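Local structure of fatty acid amide hydrolase (Candida albicans, 6KVR) at residues N63-L68 and N222-L227; T274-V279 and A312-G317; L98-V103 and E135-F140. The protein probably hydrolyses monocarboxylic acid amides to the carboxylate and ammonium, as a member of the amidase signature family. All blocks are in the same frame, centred on the assembly; numbering follows the deposited sequence.

Interaction 1 (N63-L68 and N222-L227); sequences NAVDYL and NPFNLL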
loop_
_atom_site.group_PDB
_atom_site.type_symbol
_atom_site.label_atom_id
_atom_site.label_comp_id
_atom_site.label_asym_id
_atom_site.label_seq_id
_atom_site.Cartn_x
_atom_site.Cartn_y
_atom_site.Cartn_z
ATOM N N ASN A 63 41.627 0.430 -13.343
ATOM C CA ASN A 63 40.904 1.160 -12.297
ATOM C C ASN A 63 40.788 2.609 -12.759
ATOM O O ASN A 63 41.720 3.400 -12.580
ATOM C CB ASN A 63 41.623 1.042 -10.951
ATOM C CG ASN A 63 40.935 1.826 -9.824
ATOM O OD1 ASN A 63 40.183 2.776 -10.059
ATOM N ND2 ASN A 63 41.213 1.430 -8.585
ATOM N N ALA A 64 39.640 2.962 -13.354
ATOM C CA ALA A 64 39.498 4.305 -13.907
ATOM C C ALA A 64 39.480 5.370 -12.818
ATOM O O ALA A 64 39.938 6.493 -13.048
ATOM C CB ALA A 64 38.239 4.404 -14.769
ATOM N N VAL A 65 38.976 5.047 -11.629
ATOM C CA VAL A 65 38.936 6.040 -10.554
ATOM C C VAL A 65 40.351 6.415 -10.118
ATOM O O VAL A 65 40.657 7.591 -9.884
ATOM C CB VAL A 65 38.097 5.510 -9.376
ATOM C CG1 VAL A 65 38.199 6.447 -8.166
ATOM C CG2 VAL A 65 36.645 5.327 -9.811
ATOM N N ASP A 66 41.237 5.421 -10.005
ATOM C CA ASP A 66 42.622 5.706 -9.653
ATOM C C ASP A 66 43.286 6.591 -10.697
ATOM O O ASP A 66 43.977 7.558 -10.355
ATOM C CB ASP A 66 43.394 4.403 -9.499
ATOM C CG ASP A 66 44.580 4.553 -8.592
ATOM O OD1 ASP A 66 44.369 4.872 -7.401
ATOM O OD2 ASP A 66 45.723 4.398 -9.078
ATOM N N TYR A 67 43.069 6.279 -11.975
ATOM C CA TYR A 67 43.642 7.055 -13.073
ATOM C C TYR A 67 43.189 8.513 -13.050
ATOM O O TYR A 67 43.977 9.421 -13.348
ATOM C CB TYR A 67 43.256 6.412 -14.399
ATOM C CG TYR A 67 44.002 6.951 -15.600
ATOM C CD1 TYR A 67 45.344 6.659 -15.803
ATOM C CD2 TYR A 67 43.352 7.741 -16.541
ATOM C CE1 TYR A 67 46.015 7.139 -16.910
ATOM C CE2 TYR A 67 44.008 8.223 -17.644
ATOM C CZ TYR A 67 45.337 7.926 -17.821
ATOM O OH TYR A 67 45.983 8.424 -18.922
ATOM N N LEU A 68 41.911 8.753 -12.748
ATOM C CA LEU A 68 41.389 10.114 -12.713
ATOM C C LEU A 68 42.203 10.990 -11.767
ATOM O O LEU A 68 42.563 12.129 -12.098
ATOM C CB LEU A 68 39.924 10.084 -12.275
ATOM C CG LEU A 68 39.361 11.380 -11.694
ATOM C CD1 LEU A 68 39.228 12.448 -12.777
ATOM C CD2 LEU A 68 38.030 11.113 -10.985
ATOM N N ASN A 222 32.473 -1.227 -14.620
ATOM C CA ASN A 222 32.727 -0.765 -13.245
ATOM C C ASN A 222 33.854 0.261 -13.207
ATOM O O ASN A 222 34.932 0.010 -13.747
ATOM C CB ASN A 222 33.092 -1.949 -12.345
ATOM C CG ASN A 222 33.057 -1.601 -10.866
ATOM O OD1 ASN A 222 33.660 -0.610 -10.417
ATOM N ND2 ASN A 222 32.352 -2.420 -10.096
ATOM N N PRO A 223 33.657 1.417 -12.570
ATOM C CA PRO A 223 34.709 2.445 -12.604
ATOM C C PRO A 223 35.953 2.109 -11.767
ATOM O O PRO A 223 36.987 2.759 -11.954
ATOM C CB PRO A 223 33.987 3.701 -12.083
ATOM C CG PRO A 223 32.887 3.185 -11.224
ATOM C CD PRO A 223 32.444 1.877 -11.861
ATOM N N PHE A 224 35.902 1.128 -10.863
ATOM C CA PHE A 224 37.068 0.732 -10.075
ATOM C C PHE A 224 37.824 -0.448 -10.675
ATOM O O PHE A 224 38.925 -0.770 -10.210
ATOM C CB PHE A 224 36.643 0.387 -8.638
ATOM C CG PHE A 224 36.258 1.588 -7.821
ATOM C CD1 PHE A 224 37.215 2.290 -7.097
ATOM C CD2 PHE A 224 34.939 2.030 -7.792
ATOM C CE1 PHE A 224 36.858 3.409 -6.341
ATOM C CE2 PHE A 224 34.574 3.144 -7.048
ATOM C CZ PHE A 224 35.536 3.835 -6.320
ATOM N N ASN A 225 37.260 -1.088 -11.690
ATOM C CA ASN A 225 37.845 -2.232 -12.369
ATOM C C ASN A 225 37.032 -2.422 -13.633
ATOM O O ASN A 225 35.920 -2.962 -13.573
ATOM C CB ASN A 225 37.804 -3.485 -11.483
ATOM C CG ASN A 225 38.427 -4.716 -12.154
ATOM O OD1 ASN A 225 38.401 -4.856 -13.373
ATOM N ND2 ASN A 225 38.984 -5.616 -11.342
ATOM N N LEU A 226 37.560 -1.969 -14.772
ATOM C CA LEU A 226 36.790 -1.926 -16.009
ATOM C C LEU A 226 36.508 -3.300 -16.599
ATOM O O LEU A 226 35.735 -3.391 -17.563
ATOM C CB LEU A 226 37.497 -1.061 -17.048
ATOM C CG LEU A 226 37.440 0.455 -16.844
ATOM C CD1 LEU A 226 38.184 1.173 -17.983
ATOM C CD2 LEU A 226 36.010 0.951 -16.758
ATOM N N LEU A 227 37.095 -4.372 -16.074
ATOM C CA LEU A 227 36.630 -5.682 -16.519
ATOM C C LEU A 227 35.241 -5.997 -15.953
ATOM O O LEU A 227 34.451 -6.701 -16.601
ATOM C CB LEU A 227 37.637 -6.768 -16.134
ATOM C CG LEU A 227 37.252 -8.228 -16.442
ATOM C CD1 LEU A 227 37.129 -8.501 -17.938
ATOM C CD2 LEU A 227 38.246 -9.191 -15.823
#

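Interaction 2 (T274-V279 and A312-G317); sequences TKRISV and AYINEG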
loop_
_atom_site.group_PDB
_atom_site.type_symbol
_atom_site.label_atom_id
_atom_site.label_comp_id
_atom_site.label_asym_id
_atom_site.label_seq_id
_atom_site.Cartn_x
_atom_site.Cartn_y
_atom_site.Cartn_z
ATOM N N THR A 274 8.203 0.907 0.022
ATOM C CA THR A 274 7.348 1.273 -1.103
ATOM C C THR A 274 6.421 2.421 -0.732
ATOM O O THR A 274 6.052 2.608 0.434
ATOM C CB THR A 274 6.506 0.089 -1.585
ATOM O OG1 THR A 274 5.756 -0.441 -0.484
ATOM C CG2 THR A 274 7.387 -1.015 -2.196
ATOM N N LYS A 275 6.061 3.200 -1.752
ATOM C CA LYS A 275 5.022 4.226 -1.721
ATOM C C LYS A 275 5.439 5.492 -0.987
ATOM O O LYS A 275 4.591 6.282 -0.602
ATOM C CB LYS A 275 3.710 3.678 -1.151
ATOM C CG LYS A 275 3.239 2.405 -1.874
ATOM C CD LYS A 275 2.741 1.349 -0.891
ATOM C CE LYS A 275 1.193 1.301 -0.815
ATOM N NZ LYS A 275 0.633 0.662 0.438
ATOM N N ARG A 276 6.733 5.731 -0.806
ATOM C CA ARG A 276 7.190 7.029 -0.341
ATOM C C ARG A 276 7.663 7.907 -1.497
ATOM O O ARG A 276 7.320 9.093 -1.558
ATOM C CB ARG A 276 8.313 6.846 0.691
ATOM C CG ARG A 276 7.931 5.989 1.886
ATOM C CD ARG A 276 8.882 6.177 3.079
ATOM N NE ARG A 276 8.599 7.382 3.851
ATOM C CZ ARG A 276 9.091 7.644 5.059
ATOM N NH1 ARG A 276 9.852 6.773 5.700
ATOM N NH2 ARG A 276 8.821 8.820 5.630
ATOM N N ILE A 277 8.412 7.331 -2.435
ATOM C CA ILE A 277 8.913 8.020 -3.614
ATOM C C ILE A 277 8.100 7.527 -4.810
ATOM O O ILE A 277 7.865 6.322 -4.946
ATOM C CB ILE A 277 10.430 7.771 -3.791
ATOM C CG1 ILE A 277 11.221 8.599 -2.769
ATOM C CG2 ILE A 277 10.911 8.204 -5.140
ATOM C CD1 ILE A 277 11.192 8.074 -1.386
ATOM N N SER A 278 7.645 8.451 -5.656
ATOM C CA SER A 278 6.823 8.066 -6.803
ATOM C C SER A 278 7.613 7.336 -7.892
ATOM O O SER A 278 8.742 7.713 -8.232
ATOM C CB SER A 278 6.169 9.297 -7.421
ATOM O OG SER A 278 5.363 8.913 -8.525
ATOM N N VAL A 279 6.996 6.292 -8.461
ATOM C CA VAL A 279 7.484 5.660 -9.685
ATOM C C VAL A 279 6.594 5.984 -10.877
ATOM O O VAL A 279 6.793 5.427 -11.956
ATOM C CB VAL A 279 7.643 4.133 -9.537
ATOM C CG1 VAL A 279 8.659 3.794 -8.447
ATOM C CG2 VAL A 279 6.302 3.476 -9.243
ATOM N N ALA A 312 14.091 16.415 1.221
ATOM C CA ALA A 312 13.599 17.427 0.289
ATOM C C ALA A 312 12.457 16.882 -0.566
ATOM O O ALA A 312 11.417 17.537 -0.729
ATOM C CB ALA A 312 14.742 17.928 -0.596
ATOM N N TYR A 313 12.641 15.682 -1.130
ATOM C CA TYR A 313 11.639 15.101 -2.017
ATOM C C TYR A 313 10.288 15.014 -1.322
ATOM O O TYR A 313 9.279 15.477 -1.853
ATOM C CB TYR A 313 12.090 13.712 -2.484
ATOM C CG TYR A 313 11.169 13.038 -3.498
ATOM C CD1 TYR A 313 10.001 12.383 -3.093
ATOM C CD2 TYR A 313 11.470 13.055 -4.859
ATOM C CE1 TYR A 313 9.174 11.764 -4.007
ATOM C CE2 TYR A 313 10.645 12.447 -5.778
ATOM C CZ TYR A 313 9.495 11.800 -5.348
ATOM O OH TYR A 313 8.676 11.184 -6.269
ATOM N N ILE A 314 10.259 14.439 -0.119
ATOM C CA ILE A 314 8.997 14.153 0.546
ATOM C C ILE A 314 8.408 15.414 1.173
ATOM O O ILE A 314 7.257 15.775 0.897
ATOM C CB ILE A 314 9.203 13.041 1.589
ATOM C CG1 ILE A 314 9.482 11.705 0.897
ATOM C CG2 ILE A 314 8.013 12.977 2.567
ATOM C CD1 ILE A 314 10.098 10.655 1.812
ATOM N N ASN A 315 9.182 16.105 2.019
ATOM C CA ASN A 315 8.615 17.196 2.807
ATOM C C ASN A 315 8.389 18.452 1.972
ATOM O O ASN A 315 7.470 19.221 2.262
ATOM C CB ASN A 315 9.507 17.495 4.022
ATOM C CG ASN A 315 9.429 16.410 5.085
ATOM O OD1 ASN A 315 8.553 15.534 5.044
ATOM N ND2 ASN A 315 10.343 16.464 6.053
ATOM N N GLU A 316 9.172 18.658 0.920
ATOM C CA GLU A 316 8.992 19.806 0.040
ATOM C C GLU A 316 8.399 19.465 -1.321
ATOM O O GLU A 316 7.669 20.282 -1.885
ATOM C CB GLU A 316 10.333 20.514 -0.175
ATOM C CG GLU A 316 10.999 20.917 1.128
ATOM C CD GLU A 316 11.608 22.308 1.067
ATOM O OE1 GLU A 316 10.899 23.249 0.625
ATOM O OE2 GLU A 316 12.790 22.459 1.458
ATOM N N GLY A 317 8.710 18.297 -1.885
ATOM C CA GLY A 317 8.114 17.927 -3.156
ATOM C C GLY A 317 6.672 17.466 -3.043
ATOM O O GLY A 317 5.913 17.590 -4.009
#

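Interaction 3 (L98-V103 and E135-F140); sequences LSSVEV and ERDNYF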
loop_
_atom_site.group_PDB
_atom_site.type_symbol
_atom_site.label_atom_id
_atom_site.label_comp_id
_atom_site.label_asym_id
_atom_site.label_seq_id
_atom_site.Cartn_x
_atom_site.Cartn_y
_atom_site.Cartn_z
ATOM N N LEU A 98 29.595 29.671 -4.466
ATOM C CA LEU A 98 29.776 29.073 -5.784
ATOM C C LEU A 98 28.615 29.412 -6.709
ATOM O O LEU A 98 27.449 29.419 -6.295
ATOM C CB LEU A 98 29.906 27.548 -5.715
ATOM C CG LEU A 98 31.031 26.935 -4.899
ATOM C CD1 LEU A 98 30.687 25.495 -4.575
ATOM C CD2 LEU A 98 32.336 27.027 -5.694
ATOM N N SER A 99 28.937 29.674 -7.969
ATOM C CA SER A 99 27.896 29.796 -8.965
ATOM C C SER A 99 27.375 28.410 -9.335
ATOM O O SER A 99 28.052 27.393 -9.157
ATOM C CB SER A 99 28.420 30.528 -10.202
ATOM O OG SER A 99 29.151 29.665 -11.050
ATOM N N SER A 100 26.135 28.367 -9.813
ATOM C CA SER A 100 25.614 27.096 -10.301
ATOM C C SER A 100 26.351 26.675 -11.555
ATOM O O SER A 100 26.647 25.489 -11.742
ATOM C CB SER A 100 24.112 27.193 -10.570
ATOM O OG SER A 100 23.413 27.265 -9.357
ATOM N N VAL A 101 26.681 27.647 -12.407
ATOM C CA VAL A 101 27.367 27.357 -13.661
ATOM C C VAL A 101 28.697 26.652 -13.401
ATOM O O VAL A 101 28.994 25.606 -13.995
ATOM C CB VAL A 101 27.562 28.652 -14.462
ATOM C CG1 VAL A 101 28.536 28.416 -15.613
ATOM C CG2 VAL A 101 26.207 29.162 -14.967
ATOM N N GLU A 102 29.520 27.210 -12.513
ATOM C CA GLU A 102 30.819 26.608 -12.252
ATOM C C GLU A 102 30.670 25.214 -11.634
ATOM O O GLU A 102 31.419 24.293 -11.980
ATOM C CB GLU A 102 31.640 27.565 -11.386
ATOM C CG GLU A 102 31.679 27.285 -9.911
ATOM C CD GLU A 102 32.464 28.351 -9.151
ATOM O OE1 GLU A 102 33.691 28.498 -9.392
ATOM O OE2 GLU A 102 31.840 29.058 -8.331
ATOM N N VAL A 103 29.673 25.023 -10.764
ATOM C CA VAL A 103 29.446 23.700 -10.193
ATOM C C VAL A 103 29.012 22.717 -11.275
ATOM O O VAL A 103 29.454 21.563 -11.296
ATOM C CB VAL A 103 28.428 23.785 -9.045
ATOM C CG1 VAL A 103 27.864 22.396 -8.712
ATOM C CG2 VAL A 103 29.085 24.408 -7.821
ATOM N N GLU A 135 19.933 29.667 -15.732
ATOM C CA GLU A 135 18.675 30.091 -15.124
ATOM C C GLU A 135 18.777 30.094 -13.609
ATOM O O GLU A 135 18.306 31.025 -12.952
ATOM C CB GLU A 135 17.528 29.182 -15.566
ATOM C CG GLU A 135 17.503 28.854 -17.031
ATOM C CD GLU A 135 16.286 28.023 -17.429
ATOM O OE1 GLU A 135 15.194 28.249 -16.865
ATOM O OE2 GLU A 135 16.433 27.120 -18.286
ATOM N N ARG A 136 19.401 29.062 -13.041
ATOM C CA ARG A 136 19.569 29.007 -11.595
ATOM C C ARG A 136 20.291 30.244 -11.087
ATOM O O ARG A 136 19.876 30.863 -10.099
ATOM C CB ARG A 136 20.340 27.749 -11.198
ATOM C CG ARG A 136 19.618 26.466 -11.518
ATOM C CD ARG A 136 18.287 26.416 -10.792
ATOM N NE ARG A 136 17.619 25.147 -11.032
ATOM C CZ ARG A 136 16.769 24.929 -12.021
ATOM N NH1 ARG A 136 16.453 25.889 -12.881
ATOM N NH2 ARG A 136 16.215 23.723 -12.141
ATOM N N ASP A 137 21.372 30.625 -11.762
ATOM C CA ASP A 137 22.143 31.774 -11.308
ATOM C C ASP A 137 21.376 33.069 -11.553
ATOM O O ASP A 137 21.398 33.973 -10.709
ATOM C CB ASP A 137 23.511 31.791 -11.996
ATOM C CG ASP A 137 24.511 30.793 -11.366
ATOM O OD1 ASP A 137 24.386 30.465 -10.155
ATOM O OD2 ASP A 137 25.420 30.324 -12.090
ATOM N N ASN A 138 20.660 33.165 -12.684
ATOM C CA ASN A 138 19.793 34.320 -12.918
ATOM C C ASN A 138 18.785 34.482 -11.793
ATOM O O ASN A 138 18.584 35.588 -11.273
ATOM C CB ASN A 138 19.058 34.181 -14.244
ATOM C CG ASN A 138 19.983 34.272 -15.428
ATOM O OD1 ASN A 138 19.633 33.848 -16.533
ATOM N ND2 ASN A 138 21.186 34.809 -15.206
ATOM N N TYR A 139 18.134 33.380 -11.412
ATOM C CA TYR A 139 17.144 33.429 -10.345
ATOM C C TYR A 139 17.772 33.903 -9.041
ATOM O O TYR A 139 17.181 34.712 -8.317
ATOM C CB TYR A 139 16.507 32.045 -10.188
ATOM C CG TYR A 139 15.370 31.975 -9.195
ATOM C CD1 TYR A 139 15.624 31.897 -7.829
ATOM C CD2 TYR A 139 14.051 31.958 -9.622
ATOM C CE1 TYR A 139 14.608 31.824 -6.919
ATOM C CE2 TYR A 139 13.019 31.884 -8.712
ATOM C CZ TYR A 139 13.306 31.817 -7.361
ATOM O OH TYR A 139 12.297 31.746 -6.435
ATOM N N PHE A 140 18.971 33.410 -8.729
ATOM C CA PHE A 140 19.632 33.791 -7.485
ATOM C C PHE A 140 19.950 35.285 -7.463
ATOM O O PHE A 140 19.771 35.953 -6.435
ATOM C CB PHE A 140 20.909 32.972 -7.302
ATOM C CG PHE A 140 21.587 33.194 -5.985
ATOM C CD1 PHE A 140 21.048 32.682 -4.822
ATOM C CD2 PHE A 140 22.763 33.908 -5.914
ATOM C CE1 PHE A 140 21.677 32.884 -3.609
ATOM C CE2 PHE A 140 23.398 34.111 -4.713
ATOM C CZ PHE A 140 22.859 33.598 -3.559
#

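Interaction 1 (N63-L68 and N222-L227)
This is a contact between a helix start and a tight turn: the first turn of helix 64-70 sits against the loop that follows strand 221-222, well away from the predicted catalytic residues. Its polar link is Val65 N to Pro223 O, 3.0 Å long. Val65 N lies in the plane of the Pro223 carbonyl, although the bond is bent at the hydrogen to 143°. Ala64 N stands equally close to the same oxygen, so Pro223 O faces the first backbone amides of the helix.

The helix also caps itself. Asn63 is the N-cap, its CG anti to the backbone N, and its OD1 takes Asp66 N at 2.8 Å from above the amide plane. On the other segment, residues 222 to 225 form a type I beta turn, and Asn222 OD1 closes an Asx turn by accepting Phe224 N on a lone pair. Pro223 is the second residue of the beta turn.

Beside the polar link lies an apolar patch. Val65 CG2 stands almost exactly over the centre of the Phe224 ring, 3.9 Å from its centroid, a CH-pi contact over the face. Val65 CG1 reaches Phe224 CE1 at 3.8 Å, while CG2 also touches Pro223 CB. Tyr243 of helix 235-243 packs on Ala64, Val65 and Pro223, and helix 100-118 adds Phe117 against Ala64 and Thr118 against Pro223.

Interaction 2 (T274-V279 and A312-G317)
Tyr313 and Ile277 cross obliquely at the centre of the contact. Tyr313 leaves helix 303-317 with its CG anti to the backbone N (chi1 -176°), which extends the ring toward the loop at 274-279. Ile277 meets it over one face: CG1 stands 4.3 Å from the centroid of the Tyr313 ring, displaced toward the rim, a CH-pi contact. The two branches of Ile277 divide the work. CG1 lies over the face, above CD1 and CE1 of Tyr313, whereas CG2 is further along at the phenol end, 3.9 Å from Tyr313 CZ.

At the tip of the ring the interaction turns polar. Ser278 N donates to Tyr313 OH at 3.0 Å, with an angle of 148° at the hydrogen, and Ser278 CB is 3.3 Å from the same oxygen. Tyr313 OH is also hydrogen-bonded to Thr186 OG1, so this buried hydroxyl is gripped from two directions and the ring is fixed at its far end as well as by its face. Ser278 OG goes elsewhere, to Asp323 OD2.

One residue on, Ile314 brings its CD1 to 4.3 Å from Ile277 CD1 and 4.1 Å from Arg276 NE. Arg276 crosses Ile314 obliquely, its chain bent at chi3 (80°), and its guanidinium is held by salt bridges to Asp552 and Glu553.

The contact is buried: it joins the connection between sheet strands 268-271 and 295-300 to the helix that follows the second strand. The predicted charge relay is not far off, the Ile277 side chain being about 11 Å from that of Lys158. Helix 185-192 adds Thr186 and Ile189 around the Tyr313 and Ile277 pair, Trp309 of helix 303-317 meets the Tyr313 ring, and Ala296 of strand 295-300 packs against Ile277.

Interaction 3 (L98-V103 and E135-F140)
Hydrogen bonds between the two segments run through a single carboxylate. Asp137, on helix 126-143, holds the first two backbone amides of helix 100-118, one with each oxygen. Ser100 N donates to Asp137 OD1 at 2.8 Å, nearly straight at 168°, and uses the syn lone pair of that oxygen. Val101 N donates to Asp137 OD2 at 3.0 Å, and here the donor lies somewhat above the carboxylate plane. Asp137 CG is anti to its own carbonyl carbon (chi1 -79°), a torsion that directs the carboxylate at the helix start. With both oxygens engaged, the rotation of the group is fixed.

Local capping bonds complete the helix end. Ser99 is the N-cap, and its OG accepts Glu102 N at 2.9 Å; in return Glu102 OE2 takes Ser99 N at 3.0 Å through its anti lone pair. This reciprocal pair is a capping box. Ser99 OG and the two oxygens of Asp137 therefore serve three successive amides, those of Glu102, Ser100 and Val101, which the helix itself cannot satisfy at its first turn. The negative charge of Asp137 beside the positive end of the helix dipole is probably favourable, and it may lower the acid's pKa.

Van der Waals contacts are few, most of them round the same carboxylate. Val101 CG2 comes to 3.2 Å from Asp137 OD2, the two side chains crossing at about a right angle, and Ser100 CB sits 3.3 Å from Asp137 OD1. Ser100 OG rests against Arg136 CB at 3.6 Å. Beyond that carbon the Arg136 chain bends at chi2 and leads away, its guanidinium bonding the carbonyls of Gly194 and Ala195. Val101 also packs on Leu130 and Glu134 of helix 126-143.

How the interactions relate
Interaction 2 is the buried one, interaction 1 is partly buried and interaction 3 lies at the surface, about 29 Å from the centre of the chain. Interactions 1 and 3 both serve a helix start, but with different acceptors: a turn carbonyl in 63-68 with 222-227, a charged carboxylate in 98-103 with 135-140. Helix 100-118 links these two, starting in interaction 3 and packing its far end on interaction 1. Interaction 2 instead holds a loop to the C-terminal part of helix 303-317, through a tyrosine and isoleucines. Interactions 1 and 2 share CH-pi packing and stand on opposite sides of the chain's centre, about 33 Å apart between centres.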